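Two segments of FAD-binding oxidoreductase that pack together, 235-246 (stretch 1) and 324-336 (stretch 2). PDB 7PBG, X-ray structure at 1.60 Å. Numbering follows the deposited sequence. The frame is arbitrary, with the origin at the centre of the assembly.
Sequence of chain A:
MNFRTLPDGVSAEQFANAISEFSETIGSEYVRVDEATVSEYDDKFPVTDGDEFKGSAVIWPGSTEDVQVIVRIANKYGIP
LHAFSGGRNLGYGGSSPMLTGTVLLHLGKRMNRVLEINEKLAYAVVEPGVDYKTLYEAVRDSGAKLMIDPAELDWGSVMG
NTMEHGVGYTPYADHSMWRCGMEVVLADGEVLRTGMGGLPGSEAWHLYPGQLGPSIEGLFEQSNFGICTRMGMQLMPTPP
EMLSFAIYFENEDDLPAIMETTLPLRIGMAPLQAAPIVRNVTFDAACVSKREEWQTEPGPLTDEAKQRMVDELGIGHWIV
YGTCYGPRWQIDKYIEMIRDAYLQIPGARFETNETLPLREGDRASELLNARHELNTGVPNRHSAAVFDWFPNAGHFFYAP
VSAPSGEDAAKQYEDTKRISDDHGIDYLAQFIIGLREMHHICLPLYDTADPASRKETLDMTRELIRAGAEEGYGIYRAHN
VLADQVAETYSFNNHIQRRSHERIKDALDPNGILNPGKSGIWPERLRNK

Stretch 1 (235-246) LMPTPPEMLSFA
Stretch 2 324-336: CYGPRWQIDKYIE

A strand that turns directly into a helix can grip a neighbouring strand twice, once through its backbone and once through the helix laid against the sheet, nearly along the strand. Here the strand through 242-246 runs antiparallel to the strand reaching Tyr325, the axes 170° apart and 4.9 Å at closest approach; helix 328-336 then follows the first strand's direction at 20°, its axis 8.7 Å away. Leu243 and Cys324 form a hydrogen-bonded pair, Leu243 N to Cys324 O at 2.9 Å and Cys324 N to Leu243 O at 2.8 Å. Met242 faces Tyr325 in the next, non-hydrogen-bonded pair, and Gly326 N donates almost linearly to Glu241 O at 2.9 Å. Gly326, at phi/psi 141/-164, has a backbone that calls for glycine; a CB would also strike Gln330 OE1.

Side chains alternate between two faces. On the helix-covered face, Leu243 (chi1 t, chi2 p) sends CD2 to 3.8 Å from Ile331 CG2 (Ile331 m,t) and 4.0 Å from Ile335 CG1, branched residues one helical turn apart. Phe245 (chi1 p, chi2 87°) brings CD2 to 3.8 Å from Ile335 CD1, whose m,m rotamer carries the side-chain end nearer the strand. Cys324, chi1 m, places SG 4.2 Å from Phe245 CE2.

At the more open end, extended Glu241 (t,t) meets Arg328 (t,p,t, chi4 -130°) in a salt bridge, OE2 to NH1 2.9 Å. Arg328 NE also forms a salt bridge with Asp332 OD1 at 2.7 Å, and Leu243 CD2 lies over one face of the guanidinium. A water donates to Glu241 OE1 and accepts from Arg328 N.

On the other face, Met242 (m,t,m) sets SD 3.5 Å from CD1 of Tyr325 (chi1 m, chi2 -99°), oblique to the ring. Met236 (t,t, chi3 145°) brings CE to 3.8 Å from that same CD1, and Pro239 CG approaches the ring edge. Flexible methionines and a proline thus give the ring apolar contact, while Tyr325 OH bonds elsewhere in the structure. Altogether 685 Å² is buried.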

ATOM      1  N   LEU A 235      -1.806  14.366  -2.474  1.00 15.85           N
ATOM      2  CA  LEU A 235      -2.331  15.020  -3.673  1.00 16.38           C
ATOM      3  C   LEU A 235      -1.201  15.246  -4.654  1.00 16.79           C
ATOM      4  O   LEU A 235      -0.149  15.725  -4.273  1.00 18.86           O
ATOM      5  CB  LEU A 235      -2.972  16.384  -3.319  1.00 16.85           C
ATOM      6  CG  LEU A 235      -4.132  16.365  -2.336  1.00 16.53           C
ATOM      7  CD1 LEU A 235      -4.737  17.784  -2.168  1.00 18.99           C
ATOM      8  CD2 LEU A 235      -5.200  15.375  -2.788  1.00 18.94           C
ATOM      9  N   MET A 236      -1.475  14.925  -5.889  1.00 15.91           N
ATOM     10  CA  MET A 236      -0.462  15.070  -6.948  1.00 16.67           C
ATOM     11  C   MET A 236      -0.126  16.535  -7.076  1.00 16.68           C
ATOM     12  O   MET A 236      -1.005  17.402  -7.263  1.00 18.07           O
ATOM     13  CB  MET A 236      -0.961  14.491  -8.277  1.00 18.64           C
ATOM     14  CG  MET A 236       0.088  14.519  -9.359  1.00 22.96           C
ATOM     15  SD  MET A 236      -0.549  13.559 -10.758  1.00 24.40           S
ATOM     16  CE  MET A 236       0.121  14.464 -12.150  1.00 29.74           C
ATOM     17  N   PRO A 237       1.175  16.904  -7.081  1.00 18.59           N
ATOM     18  CA  PRO A 237       1.538  18.254  -7.489  1.00 19.39           C
ATOM     19  C   PRO A 237       1.114  18.533  -8.937  1.00 19.06           C
ATOM     20  O   PRO A 237       1.272  17.682  -9.790  1.00 20.16           O
ATOM     21  CB  PRO A 237       3.080  18.233  -7.359  1.00 20.02           C
ATOM     22  CG  PRO A 237       3.352  17.175  -6.338  1.00 21.13           C
ATOM     23  CD  PRO A 237       2.331  16.110  -6.658  1.00 18.36           C
ATOM     24  N   THR A 238       0.564  19.709  -9.179  1.00 18.58           N
ATOM     25  CA  THR A 238       0.099  20.117 -10.504  1.00 19.36           C
ATOM     26  C   THR A 238       1.297  20.207 -11.441  1.00 21.10           C
ATOM     27  O   THR A 238       2.232  20.948 -11.185  1.00 21.10           O
ATOM     28  CB  THR A 238      -0.656  21.462 -10.423  1.00 22.62           C
ATOM     29  OG1 THR A 238      -1.730  21.360  -9.485  1.00 20.76           O
ATOM     30  CG2 THR A 238      -1.172  21.908 -11.768  1.00 24.95           C
ATOM     31  N   PRO A 239       1.260  19.480 -12.577  1.00 20.56           N
ATOM     32  CA  PRO A 239       2.333  19.503 -13.568  1.00 22.17           C
ATOM     33  C   PRO A 239       2.219  20.744 -14.437  1.00 20.58           C
ATOM     34  O   PRO A 239       1.248  21.458 -14.388  1.00 21.68           O
ATOM     35  CB  PRO A 239       2.125  18.228 -14.393  1.00 24.79           C
ATOM     36  CG  PRO A 239       0.633  17.976 -14.290  1.00 22.80           C
ATOM     37  CD  PRO A 239       0.171  18.574 -12.970  1.00 21.99           C
ATOM     38  N   PRO A 240       3.268  21.084 -15.208  1.00 23.87           N
ATOM     39  CA  PRO A 240       3.211  22.288 -16.031  1.00 24.83           C
ATOM     40  C   PRO A 240       2.039  22.335 -17.034  1.00 22.66           C
ATOM     41  O   PRO A 240       1.396  23.384 -17.235  1.00 22.22           O
ATOM     42  CB  PRO A 240       4.552  22.256 -16.783  1.00 24.79           C
ATOM     43  CG  PRO A 240       5.452  21.370 -15.979  1.00 25.41           C
ATOM     44  CD  PRO A 240       4.564  20.419 -15.187  1.00 24.12           C
ATOM     45  N   GLU A 241       1.751  21.195 -17.664  1.00 22.28           N
ATOM     46  CA  GLU A 241       0.693  21.062 -18.682  1.00 22.32           C
ATOM     47  C   GLU A 241       0.060  19.689 -18.599  1.00 19.51           C
ATOM     48  O   GLU A 241       0.719  18.779 -18.083  1.00 19.12           O
ATOM     49  CB  GLU A 241       1.315  21.266 -20.066  1.00 25.09           C
ATOM     50  CG  GLU A 241       0.349  21.703 -21.104  1.00 31.22           C
ATOM     51  CD  GLU A 241       0.951  22.489 -22.266  1.00 29.12           C
ATOM     52  OE1 GLU A 241       2.085  22.996 -22.191  1.00 31.77           O
ATOM     53  OE2 GLU A 241       0.251  22.604 -23.219  1.00 37.26           O
ATOM     54  N   MET A 242      -1.154  19.566 -19.122  1.00 19.05           N
ATOM     55  CA  MET A 242      -1.855  18.285 -19.246  1.00 19.55           C
ATOM     56  C   MET A 242      -2.612  18.305 -20.571  1.00 21.38           C
ATOM     57  O   MET A 242      -3.192  19.357 -20.929  1.00 21.30           O
ATOM     58  CB  MET A 242      -2.808  18.088 -18.074  1.00 20.58           C
ATOM     59  CG  MET A 242      -2.090  18.053 -16.787  1.00 21.47           C
ATOM     60  SD  MET A 242      -3.092  17.744 -15.319  1.00 21.85           S
ATOM     61  CE  MET A 242      -3.618  19.423 -14.989  1.00 19.61           C
ATOM     62  N   LEU A 243      -2.596  17.203 -21.280  1.00 18.92           N
ATOM     63  CA  LEU A 243      -3.264  17.071 -22.596  1.00 19.04           C
ATOM     64  C   LEU A 243      -3.933  15.715 -22.698  1.00 18.48           C
ATOM     65  O   LEU A 243      -3.229  14.672 -22.441  1.00 20.37           O
ATOM     66  CB  LEU A 243      -2.231  17.272 -23.693  1.00 20.30           C
ATOM     67  CG  LEU A 243      -2.764  17.223 -25.114  1.00 19.32           C
ATOM     68  CD1 LEU A 243      -3.599  18.446 -25.425  1.00 20.79           C
ATOM     69  CD2 LEU A 243      -1.606  17.135 -26.091  1.00 19.43           C
ATOM     70  N   SER A 244      -5.221  15.732 -22.966  1.00 18.00           N
ATOM     71  CA  SER A 244      -6.049  14.514 -23.041  1.00 20.24           C
ATOM     72  C   SER A 244      -6.283  14.090 -24.473  1.00 19.92           C
ATOM     73  O   SER A 244      -6.144  14.879 -25.429  1.00 20.78           O
ATOM     74  CB  SER A 244      -7.350  14.669 -22.332  1.00 19.31           C
ATOM     75  OG  SER A 244      -7.151  14.886 -20.979  1.00 19.22           O
ATOM     76  N   PHE A 245      -6.638  12.828 -24.631  1.00 18.86           N
ATOM     77  CA  PHE A 245      -6.889  12.256 -25.947  1.00 19.14           C
ATOM     78  C   PHE A 245      -8.044  11.267 -25.890  1.00 18.37           C
ATOM     79  O   PHE A 245      -8.371  10.674 -24.830  1.00 18.91           O
ATOM     80  CB  PHE A 245      -5.617  11.625 -26.464  1.00 18.69           C
ATOM     81  CG  PHE A 245      -5.018  10.584 -25.570  1.00 19.82           C
ATOM     82  CD1 PHE A 245      -5.407   9.258 -25.638  1.00 18.15           C
ATOM     83  CD2 PHE A 245      -4.017  10.928 -24.687  1.00 19.01           C
ATOM     84  CE1 PHE A 245      -4.785   8.325 -24.826  1.00 19.37           C
ATOM     85  CE2 PHE A 245      -3.406   9.991 -23.872  1.00 19.68           C
ATOM     86  CZ  PHE A 245      -3.791   8.682 -23.958  1.00 19.02           C
ATOM     87  N   ALA A 246      -8.637  11.103 -27.060  1.00 17.99           N
ATOM     88  CA  ALA A 246      -9.690  10.110 -27.331  1.00 19.18           C
ATOM     89  C   ALA A 246      -9.210   9.317 -28.525  1.00 19.34           C
ATOM     90  O   ALA A 246      -8.681   9.923 -29.504  1.00 20.21           O
ATOM     91  CB  ALA A 246     -11.019  10.764 -27.599  1.00 19.48           C
ATOM     92  N   CYS A 324      -1.850  12.858 -20.818  1.00 18.94           N
ATOM     93  CA  CYS A 324      -0.404  13.023 -20.623  1.00 17.92           C
ATOM     94  C   CYS A 324      -0.174  14.269 -19.762  1.00 17.35           C
ATOM     95  O   CYS A 324      -0.958  15.289 -19.828  1.00 21.17           O
ATOM     96  CB  CYS A 324       0.279  13.134 -21.974  1.00 21.01           C
ATOM     97  SG  CYS A 324       0.351  11.527 -22.806  1.00 22.80           S
ATOM     98  N   TYR A 325       0.840  14.171 -18.929  1.00 17.68           N
ATOM     99  CA  TYR A 325       1.155  15.159 -17.862  1.00 18.26           C
ATOM    100  C   TYR A 325       2.611  15.561 -17.968  1.00 17.44           C
ATOM    101  O   TYR A 325       3.471  14.664 -18.039  1.00 19.51           O
ATOM    102  CB  TYR A 325       0.927  14.569 -16.469  1.00 19.23           C
ATOM    103  CG  TYR A 325      -0.438  13.965 -16.281  1.00 19.30           C
ATOM    104  CD1 TYR A 325      -1.446  14.666 -15.645  1.00 19.95           C
ATOM    105  CD2 TYR A 325      -0.755  12.722 -16.800  1.00 18.24           C
ATOM    106  CE1 TYR A 325      -2.713  14.133 -15.460  1.00 18.66           C
ATOM    107  CE2 TYR A 325      -2.026  12.200 -16.661  1.00 18.45           C
ATOM    108  CZ  TYR A 325      -3.011  12.885 -15.954  1.00 18.38           C
ATOM    109  OH  TYR A 325      -4.278  12.343 -15.831  1.00 18.85           O
ATOM    110  N   GLY A 326       2.891  16.856 -17.884  1.00 19.30           N
ATOM    111  CA  GLY A 326       4.272  17.324 -17.689  1.00 21.68           C
ATOM    112  C   GLY A 326       4.528  18.564 -18.512  1.00 19.41           C
ATOM    113  O   GLY A 326       3.597  19.159 -19.028  1.00 21.26           O
ATOM    114  N   PRO A 327       5.810  18.908 -18.693  1.00 20.43           N
ATOM    115  CA  PRO A 327       6.155  19.953 -19.634  1.00 19.60           C
ATOM    116  C   PRO A 327       5.798  19.485 -21.043  1.00 21.27           C
ATOM    117  O   PRO A 327       5.811  18.275 -21.327  1.00 20.21           O
ATOM    118  CB  PRO A 327       7.664  20.114 -19.470  1.00 21.67           C
ATOM    119  CG  PRO A 327       8.143  18.810 -18.915  1.00 21.94           C
ATOM    120  CD  PRO A 327       6.969  18.154 -18.193  1.00 20.29           C
ATOM    121  N   ARG A 328       5.559  20.438 -21.931  1.00 20.08           N
ATOM    122  CA  ARG A 328       5.132  20.134 -23.311  1.00 21.22           C
ATOM    123  C   ARG A 328       6.142  19.237 -24.035  1.00 19.19           C
ATOM    124  O   ARG A 328       5.692  18.390 -24.836  1.00 20.81           O
ATOM    125  CB  ARG A 328       4.840  21.406 -24.096  1.00 21.47           C
ATOM    126  CG  ARG A 328       3.990  21.177 -25.333  1.00 23.18           C
ATOM    127  CD  ARG A 328       2.632  20.558 -25.072  1.00 24.07           C
ATOM    128  NE  ARG A 328       1.924  20.257 -26.309  1.00 24.86           N
ATOM    129  CZ  ARG A 328       0.655  20.590 -26.610  1.00 26.72           C
ATOM    130  NH1 ARG A 328      -0.138  21.194 -25.725  1.00 24.03           N
ATOM    131  NH2 ARG A 328       0.180  20.239 -27.800  1.00 24.93           N
ATOM    132  N   TRP A 329       7.457  19.385 -23.800  1.00 19.82           N
ATOM    133  CA  TRP A 329       8.464  18.535 -24.500  1.00 22.30           C
ATOM    134  C   TRP A 329       8.207  17.071 -24.210  1.00 21.63           C
ATOM    135  O   TRP A 329       8.413  16.241 -25.107  1.00 23.70           O
ATOM    136  CB  TRP A 329       9.926  18.924 -24.200  1.00 24.44           C
ATOM    137  CG  TRP A 329      10.283  19.021 -22.750  1.00 22.75           C
ATOM    138  CD1 TRP A 329      10.362  20.147 -21.977  1.00 22.30           C
ATOM    139  CD2 TRP A 329      10.706  17.939 -21.919  1.00 23.45           C
ATOM    140  NE1 TRP A 329      10.718  19.818 -20.698  1.00 26.18           N
ATOM    141  CE2 TRP A 329      10.975  18.481 -20.641  1.00 22.79           C
ATOM    142  CE3 TRP A 329      10.910  16.571 -22.131  1.00 24.14           C
ATOM    143  CZ2 TRP A 329      11.335  17.681 -19.566  1.00 23.40           C
ATOM    144  CZ3 TRP A 329      11.306  15.799 -21.067  1.00 24.60           C
ATOM    145  CH2 TRP A 329      11.507  16.347 -19.811  1.00 23.37           C
ATOM    146  N   GLN A 330       7.785  16.769 -22.992  1.00 19.99           N
ATOM    147  CA  GLN A 330       7.502  15.387 -22.560  1.00 20.49           C
ATOM    148  C   GLN A 330       6.139  14.937 -23.107  1.00 19.39           C
ATOM    149  O   GLN A 330       6.031  13.834 -23.685  1.00 17.75           O
ATOM    150  CB  GLN A 330       7.485  15.342 -21.033  1.00 20.30           C
ATOM    151  CG  GLN A 330       7.181  13.945 -20.510  1.00 21.45           C
ATOM    152  CD  GLN A 330       7.230  13.897 -19.003  1.00 21.61           C
ATOM    153  OE1 GLN A 330       6.991  14.890 -18.316  1.00 24.99           O
ATOM    154  NE2 GLN A 330       7.576  12.730 -18.495  1.00 25.68           N
ATOM    155  N   ILE A 331       5.109  15.752 -22.919  1.00 18.37           N
ATOM    156  CA  ILE A 331       3.764  15.436 -23.484  1.00 18.87           C
ATOM    157  C   ILE A 331       3.870  15.132 -24.967  1.00 18.97           C
ATOM    158  O   ILE A 331       3.281  14.135 -25.417  1.00 20.37           O
ATOM    159  CB  ILE A 331       2.756  16.569 -23.204  1.00 19.70           C
ATOM    160  CG1 ILE A 331       2.437  16.660 -21.714  1.00 20.14           C
ATOM    161  CG2 ILE A 331       1.527  16.372 -24.080  1.00 19.44           C
ATOM    162  CD1 ILE A 331       1.624  17.883 -21.326  1.00 22.50           C
ATOM    163  N   ASP A 332       4.574  15.945 -25.737  1.00 18.31           N
ATOM    164  CA  ASP A 332       4.554  15.767 -27.200  1.00 19.48           C
ATOM    165  C   ASP A 332       5.200  14.418 -27.557  1.00 19.96           C
ATOM    166  O   ASP A 332       4.722  13.789 -28.534  1.00 21.16           O
ATOM    167  CB  ASP A 332       5.289  16.915 -27.882  1.00 20.72           C
ATOM    168  CG  ASP A 332       4.494  18.208 -27.891  1.00 23.54           C
ATOM    169  OD1 ASP A 332       3.290  18.198 -27.468  1.00 24.22           O
ATOM    170  OD2 ASP A 332       5.079  19.214 -28.299  1.00 25.84           O
ATOM    171  N   LYS A 333       6.251  14.012 -26.842  1.00 19.43           N
ATOM    172  CA  LYS A 333       6.900  12.691 -27.067  1.00 20.07           C
ATOM    173  C   LYS A 333       5.920  11.581 -26.720  1.00 20.69           C
ATOM    174  O   LYS A 333       5.821  10.621 -27.471  1.00 20.65           O
ATOM    175  CB  LYS A 333       8.149  12.565 -26.215  1.00 23.78           C
ATOM    176  CG  LYS A 333       9.302  13.430 -26.691  1.00 25.43           C
ATOM    177  CD  LYS A 333      10.043  12.784 -27.831  1.00 29.35           C
ATOM    178  CE  LYS A 333      11.399  13.407 -28.045  1.00 33.14           C
ATOM    179  NZ  LYS A 333      11.905  13.015 -29.374  1.00 38.88           N
ATOM    180  N   TYR A 334       5.254  11.667 -25.585  1.00 19.57           N
ATOM    181  CA  TYR A 334       4.352  10.561 -25.204  1.00 18.91           C
ATOM    182  C   TYR A 334       3.169  10.469 -26.168  1.00 19.53           C
ATOM    183  O   TYR A 334       2.789   9.369 -26.568  1.00 18.50           O
ATOM    184  CB  TYR A 334       3.931  10.694 -23.738  1.00 18.22           C
ATOM    185  CG  TYR A 334       5.007  10.485 -22.707  1.00 18.96           C
ATOM    186  CD1 TYR A 334       6.271   9.988 -23.015  1.00 20.46           C
ATOM    187  CD2 TYR A 334       4.736  10.731 -21.365  1.00 20.50           C
ATOM    188  CE1 TYR A 334       7.238   9.817 -22.036  1.00 23.35           C
ATOM    189  CE2 TYR A 334       5.694  10.564 -20.380  1.00 21.81           C
ATOM    190  CZ  TYR A 334       6.945  10.073 -20.712  1.00 22.11           C
ATOM    191  OH  TYR A 334       7.907   9.858 -19.762  1.00 22.82           O
ATOM    192  N   ILE A 335       2.549  11.600 -26.496  1.00 18.75           N
ATOM    193  CA  ILE A 335       1.391  11.613 -27.421  1.00 21.18           C
ATOM    194  C   ILE A 335       1.811  10.987 -28.751  1.00 21.13           C
ATOM    195  O   ILE A 335       1.099  10.157 -29.252  1.00 19.00           O
ATOM    196  CB  ILE A 335       0.869  13.050 -27.580  1.00 20.57           C
ATOM    197  CG1 ILE A 335       0.253  13.557 -26.278  1.00 21.31           C
ATOM    198  CG2 ILE A 335      -0.031  13.158 -28.806  1.00 24.25           C
ATOM    199  CD1 ILE A 335      -1.108  12.990 -25.970  1.00 21.90           C
ATOM    200  N   GLU A 336       2.998  11.302 -29.269  1.00 20.82           N
ATOM    201  CA  GLU A 336       3.467  10.709 -30.537  1.00 22.86           C
ATOM    202  C   GLU A 336       3.585   9.187 -30.376  1.00 21.81           C
ATOM    203  O   GLU A 336       3.061   8.469 -31.254  1.00 20.66           O
ATOM    204  CB  GLU A 336       4.765  11.431 -30.945  1.00 24.50           C
ATOM    205  CG  GLU A 336       5.488  10.810 -32.106  1.00 30.99           C
ATOM    206  CD  GLU A 336       6.841  11.446 -32.445  1.00 37.25           C
ATOM    207  OE1 GLU A 336       7.688  11.685 -31.517  1.00 42.57           O
ATOM    208  OE2 GLU A 336       7.064  11.687 -33.641  1.00 40.64           O
TER
HETATM  209  O   HOH W   1       4.921  23.152 -20.905  1.00 39.38           O